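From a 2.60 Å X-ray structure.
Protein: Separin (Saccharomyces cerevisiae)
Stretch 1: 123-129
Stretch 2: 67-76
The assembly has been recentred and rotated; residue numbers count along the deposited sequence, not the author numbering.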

# COMPACT_ATOMS: atom_id res chain seq x y z
N THR A 123 40.96 25.20 15.29
CA THR A 123 40.29 25.96 14.23
C THR A 123 39.50 27.12 14.86
O THR A 123 39.25 28.14 14.21
CB THR A 123 39.36 25.05 13.36
OG1 THR A 123 38.67 25.84 12.38
CG2 THR A 123 38.33 24.33 14.22
N TRP A 124 39.13 26.97 16.12
CA TRP A 124 38.33 27.98 16.80
C TRP A 124 39.09 29.28 17.07
O TRP A 124 38.48 30.35 17.07
CB TRP A 124 37.79 27.41 18.11
CG TRP A 124 36.75 26.39 17.84
CD1 TRP A 124 36.88 25.04 17.94
CD2 TRP A 124 35.41 26.63 17.38
NE1 TRP A 124 35.70 24.42 17.58
CE2 TRP A 124 34.79 25.38 17.23
CE3 TRP A 124 34.69 27.79 17.10
CZ2 TRP A 124 33.46 25.25 16.79
CZ3 TRP A 124 33.36 27.66 16.67
CH2 TRP A 124 32.77 26.40 16.52
N ASN A 125 40.41 29.18 17.26
CA ASN A 125 41.20 30.34 17.63
C ASN A 125 42.44 30.65 16.76
O ASN A 125 43.10 31.69 16.98
CB ASN A 125 41.66 30.22 19.10
CG ASN A 125 42.69 29.10 19.33
OD1 ASN A 125 43.48 28.75 18.45
ND2 ASN A 125 42.69 28.55 20.54
N ASP A 126 42.76 29.78 15.80
CA ASP A 126 44.09 29.85 15.17
C ASP A 126 44.29 31.07 14.26
O ASP A 126 45.40 31.33 13.79
CB ASP A 126 44.40 28.56 14.40
CG ASP A 126 43.48 28.34 13.24
OD1 ASP A 126 42.68 29.25 12.93
OD2 ASP A 126 43.56 27.25 12.63
N TYR A 127 43.22 31.81 14.02
CA TYR A 127 43.30 33.05 13.26
C TYR A 127 43.56 34.28 14.15
O TYR A 127 43.61 35.39 13.65
CB TYR A 127 42.01 33.23 12.45
CG TYR A 127 40.73 33.39 13.25
CD1 TYR A 127 40.30 34.66 13.65
CD2 TYR A 127 39.95 32.29 13.61
CE1 TYR A 127 39.12 34.82 14.38
CE2 TYR A 127 38.76 32.44 14.34
CZ TYR A 127 38.35 33.71 14.71
OH TYR A 127 37.19 33.89 15.43
N TYR A 128 43.70 34.09 15.46
CA TYR A 128 44.03 35.20 16.35
C TYR A 128 44.99 34.82 17.50
O TYR A 128 45.59 35.71 18.12
CB TYR A 128 42.75 35.82 16.95
CG TYR A 128 42.04 34.95 17.99
CD1 TYR A 128 42.51 34.87 19.30
CD2 TYR A 128 40.90 34.22 17.65
CE1 TYR A 128 41.86 34.07 20.25
CE2 TYR A 128 40.25 33.44 18.59
CZ TYR A 128 40.73 33.36 19.89
OH TYR A 128 40.09 32.57 20.84
N LEU A 129 45.10 33.52 17.78
CA LEU A 129 45.77 33.03 18.99
C LEU A 129 47.19 33.58 19.12
O LEU A 129 47.58 34.09 20.17
CB LEU A 129 45.79 31.50 19.00
CG LEU A 129 46.44 30.90 20.26
CD1 LEU A 129 45.66 31.27 21.52
CD2 LEU A 129 46.60 29.40 20.15
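Stretch 2, residues 67-76: MWGHINSTVK

Three aromatic side chains of stretch 1, Trp124, Tyr127 and Tyr128, meet one flank of stretch 2, and the apolar centre of the contact forms around Val75. Its CB points toward stretch 1, and its CG1 lies 3.8 Å from CD2 of Tyr128 and 4.2 Å from CE1 of Tyr127, so a single methyl packs against both tyrosine rings, obliquely in each case. The other methyl, CG2 of Val75, is 3.9 Å from OH of Tyr127. One turn earlier, Ile71 also directs its CB toward stretch 1 and brings CG2 to 3.5 Å from OH of Tyr127. The phenol oxygen thus lies close to methyls of both Ile71 and Val75.

Stretch 2 enters as a loop at Met67 and is helical by Ile71, with backbone bonds such as Val75 N to Ile71 O at 2.8 Å carrying it through Lys76 and beyond. Stretch 1 is irregular through Tyr128, which sits at the N-cap position just before the helix that begins at Leu129; the bond from Leu129 N to Asn125 O, 2.8 Å, holds this turn together. The two chains run in the same sense: Trp124 pairs with Trp68, Tyr127 with Asn72 and Tyr128 with Val75, at CA separations of 8.8, 7.9 and 7.9 Å. With stretch 1 mostly irregular, the register describes the fit better than an axis would.

At the early end of the register, the two tryptophans make an edge-to-face pair. The edge of Trp124 meets the face of Trp68, with CH2 of Trp124 3.5 Å from CZ3 of Trp68, the six-membered rings 5.0 Å apart between centroids and their planes at 88°. The CB of Trp124 points sideways, but the long indole carries its end across the gap, while Trp68 directs its CB toward stretch 1.

The polar edge lies at Asn72. Its CB points sideways, but the end of its side chain comes nearer, placing the amide carbon CG over one face of the Tyr127 ring, 3.4 Å from CZ. Tyr127, with chi1 in the p well, supplies the largest covered area of any residue here. No hydrogen bond crosses the interface: Asn72 N is 3.5 Å from Tyr127 OH, but the angle is poor, and OD1 of Asn72 is satisfied elsewhere in the structure. The rule to read from this contact is that it is made by rings, methyls and a flat amide, with no hydrogen bond across it.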

# COMPACT_ATOMS: atom_id res chain seq x y z
N MET A 67 26.97 30.68 12.96
CA MET A 67 27.52 31.69 12.06
C MET A 67 28.99 32.00 12.38
O MET A 67 29.31 33.06 12.95
CB MET A 67 26.68 32.96 12.15
CG MET A 67 25.33 32.84 11.53
SD MET A 67 25.53 32.62 9.75
CE MET A 67 25.45 34.31 9.19
N TRP A 68 29.90 31.10 12.03
CA TRP A 68 31.24 31.13 12.60
C TRP A 68 32.11 32.28 12.10
O TRP A 68 33.01 32.74 12.80
CB TRP A 68 31.98 29.81 12.32
CG TRP A 68 31.14 28.53 12.42
CD1 TRP A 68 30.91 27.61 11.42
CD2 TRP A 68 30.48 28.00 13.59
NE1 TRP A 68 30.16 26.57 11.90
CE2 TRP A 68 29.87 26.79 13.21
CE3 TRP A 68 30.34 28.45 14.90
CZ2 TRP A 68 29.13 26.01 14.12
CZ3 TRP A 68 29.60 27.69 15.79
CH2 TRP A 68 29.00 26.48 15.39
N GLY A 69 31.84 32.74 10.89
CA GLY A 69 32.67 33.73 10.23
C GLY A 69 32.45 35.08 10.83
O GLY A 69 33.33 35.94 10.76
N HIS A 70 31.30 35.29 11.45
CA HIS A 70 31.07 36.56 12.12
C HIS A 70 31.78 36.63 13.47
O HIS A 70 31.96 37.71 14.05
CB HIS A 70 29.59 36.81 12.29
CG HIS A 70 28.94 37.41 11.08
ND1 HIS A 70 28.59 36.66 9.97
CD2 HIS A 70 28.56 38.68 10.81
CE1 HIS A 70 28.03 37.44 9.07
NE2 HIS A 70 27.99 38.67 9.56
N ILE A 71 32.21 35.48 13.98
CA ILE A 71 33.00 35.47 15.19
C ILE A 71 34.35 36.14 14.89
O ILE A 71 34.86 36.93 15.68
CB ILE A 71 33.18 34.04 15.73
CG1 ILE A 71 31.83 33.45 16.08
CG2 ILE A 71 34.01 34.04 16.97
CD1 ILE A 71 31.89 31.97 16.33
N ASN A 72 34.92 35.85 13.72
CA ASN A 72 36.21 36.42 13.34
C ASN A 72 36.18 37.93 13.31
O ASN A 72 37.11 38.61 13.78
CB ASN A 72 36.63 35.93 11.95
CG ASN A 72 36.70 34.43 11.85
OD1 ASN A 72 35.76 33.71 12.22
ND2 ASN A 72 37.82 33.94 11.35
N SER A 73 35.12 38.46 12.72
CA SER A 73 35.05 39.89 12.52
C SER A 73 34.80 40.57 13.87
O SER A 73 35.25 41.70 14.09
CB SER A 73 33.97 40.23 11.50
OG SER A 73 32.73 40.40 12.15
N THR A 74 34.14 39.85 14.78
CA THR A 74 33.89 40.31 16.15
C THR A 74 35.15 40.29 17.02
O THR A 74 35.41 41.21 17.80
CB THR A 74 32.79 39.45 16.82
OG1 THR A 74 31.55 39.68 16.15
CG2 THR A 74 32.61 39.78 18.29
N VAL A 75 35.92 39.21 16.90
CA VAL A 75 37.20 39.07 17.58
C VAL A 75 38.15 40.20 17.18
O VAL A 75 38.91 40.72 18.00
CB VAL A 75 37.80 37.69 17.26
CG1 VAL A 75 39.31 37.67 17.42
CG2 VAL A 75 37.15 36.63 18.14
N LYS A 76 38.09 40.58 15.91
CA LYS A 76 38.92 41.64 15.37
C LYS A 76 38.63 42.97 16.06
O LYS A 76 39.56 43.72 16.44
CB LYS A 76 38.69 41.77 13.86
CG LYS A 76 39.86 42.36 13.11
CD LYS A 76 39.41 43.05 11.85
CE LYS A 76 40.47 44.05 11.40
NZ LYS A 76 40.42 44.19 9.93